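Local coordinates for Succinylglutamatedesuccinylase/aspartoacylase (Rhodobacter sphaeroides 2.4.1, PDB 3CDX) that probably hydrolyses amide bonds of acylated amino acids as a zinc-dependent enzyme of the succinylglutamate desuccinylase/aspartoacylase family, at the interface of chains A and B. Sequence-based numbering; all coordinates share one arbitrary frame. Chains: chain A/B, Succinylglutamatedesuccinylase/aspartoacylase.

The interface of chains A and B. Residues chain A 220-223; chain B 218, 283, 323.
A two-fold symmetric interface between copies of one protein joins A:Arg220 to B:Trp218 and A:Ile223 to B:Tyr283, and this patch, with its symmetry twin, helps tie the two subunits together within the deposited six-chain assembly; whether that pairing persists in solution the structure alone does not show. The arginine chain turns at chi2 (82°) to run across one face of the indole. CG of A:Arg220 sits over the five-membered ring of B:Trp218, 3.7 Å from its centroid. NE of A:Arg220 lies over the six-membered ring of B:Trp218, 3.6 Å from its centroid, a cation-pi contact. Guanidinium and indole planes stand 70° apart, which excludes a parallel stack. An alanine in place of B:Trp218 would probably leave the aliphatic chain and NE of A:Arg220 without their aromatic platform and free to turn. B:Tyr283 meets A:Ile223, the first residue of helix 223-239: its phenol OH accepts a hydrogen bond from the backbone N of A:Ile223 at 2.8 Å (154° at H). That amide belongs to the helix's first turn, so the phenol probably serves as a helix cap supplied by the other subunit. The two side chains approach tip to tip, and CD1 of A:Ile223 rests over the centre of the tyrosine ring, adding an apolar contact to the polar one. Water 2 links the phenol OH to OD1 of A:Asn222, while water 1 lies 2.9 Å from N of A:Val221 and 2.8 Å from the carbonyl O of B:Gly323.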
loop_
_atom_site.group_PDB
_atom_site.type_symbol
_atom_site.label_atom_id
_atom_site.label_comp_id
_atom_site.label_asym_id
_atom_site.label_seq_id
_atom_site.Cartn_x
_atom_site.Cartn_y
_atom_site.Cartn_z
ATOM N N ARG A 220 17.902 4.988 -16.555
ATOM C CA ARG A 220 18.053 4.511 -17.923
ATOM C C ARG A 220 19.319 3.673 -18.137
ATOM O O ARG A 220 20.157 3.555 -17.223
ATOM C CB ARG A 220 18.007 5.710 -18.905
ATOM C CG ARG A 220 19.068 6.849 -18.681
ATOM C CD ARG A 220 20.427 6.514 -19.287
ATOM N NE ARG A 220 21.307 7.675 -19.563
ATOM C CZ ARG A 220 22.232 8.151 -18.713
ATOM N NH1 ARG A 220 22.413 7.609 -17.469
ATOM N NH2 ARG A 220 22.957 9.200 -19.077
ATOM N N VAL A 221 19.468 3.134 -19.360
ATOM C CA VAL A 221 20.640 2.380 -19.761
ATOM C C VAL A 221 21.589 3.321 -20.532
ATOM O O VAL A 221 21.191 3.955 -21.536
ATOM C CB VAL A 221 20.289 1.152 -20.632
ATOM C CG1 VAL A 221 21.565 0.449 -21.133
ATOM C CG2 VAL A 221 19.458 0.131 -19.851
ATOM N N ASN A 222 22.824 3.432 -20.034
ATOM C CA ASN A 222 23.817 4.377 -20.589
ATOM C C ASN A 222 24.659 3.578 -21.596
ATOM O O ASN A 222 25.337 2.610 -21.226
ATOM C CB ASN A 222 24.673 4.970 -19.441
ATOM C CG ASN A 222 25.690 6.015 -19.915
ATOM O OD1 ASN A 222 26.394 5.788 -20.871
ATOM N ND2 ASN A 222 25.760 7.171 -19.225
ATOM N N ILE A 223 24.556 3.951 -22.868
ATOM C CA ILE A 223 25.225 3.219 -23.946
ATOM C C ILE A 223 26.753 3.174 -23.744
ATOM O O ILE A 223 27.384 2.128 -23.952
ATOM C CB ILE A 223 24.851 3.832 -25.319
ATOM C CG1 ILE A 223 23.363 3.562 -25.644
ATOM C CG2 ILE A 223 25.755 3.317 -26.420
ATOM C CD1 ILE A 223 22.839 4.338 -26.885
ATOM N N TRP B 218 13.470 11.089 -18.974
ATOM C CA TRP B 218 14.431 10.327 -18.215
ATOM C C TRP B 218 14.328 10.692 -16.740
ATOM O O TRP B 218 15.301 10.546 -15.986
ATOM C CB TRP B 218 15.874 10.568 -18.744
ATOM C CG TRP B 218 16.325 9.614 -19.826
ATOM C CD1 TRP B 218 15.641 8.533 -20.296
ATOM C CD2 TRP B 218 17.584 9.620 -20.521
ATOM N NE1 TRP B 218 16.384 7.859 -21.225
ATOM C CE2 TRP B 218 17.580 8.498 -21.392
ATOM C CE3 TRP B 218 18.719 10.451 -20.484
ATOM C CZ2 TRP B 218 18.667 8.185 -22.238
ATOM C CZ3 TRP B 218 19.810 10.139 -21.321
ATOM C CH2 TRP B 218 19.781 9.005 -22.177
ATOM N N TYR B 283 20.315 6.941 -29.061
ATOM C CA TYR B 283 19.551 7.851 -28.240
ATOM C C TYR B 283 18.655 8.746 -29.110
ATOM O O TYR B 283 18.844 8.838 -30.332
ATOM C CB TYR B 283 20.504 8.767 -27.478
ATOM C CG TYR B 283 21.354 8.151 -26.392
ATOM C CD1 TYR B 283 20.797 7.337 -25.415
ATOM C CD2 TYR B 283 22.729 8.438 -26.317
ATOM C CE1 TYR B 283 21.588 6.809 -24.367
ATOM C CE2 TYR B 283 23.527 7.913 -25.292
ATOM C CZ TYR B 283 22.937 7.094 -24.331
ATOM O OH TYR B 283 23.707 6.596 -23.319
ATOM N N GLY B 323 13.198 4.778 -21.830
ATOM C CA GLY B 323 13.322 5.405 -20.513
ATOM C C GLY B 323 13.933 4.428 -19.531
ATOM O O GLY B 323 15.154 4.300 -19.464
HETATM O O HOH W 1 17.081 3.083 -21.024
HETATM O O HOH W 2 26.162 7.308 -23.361
#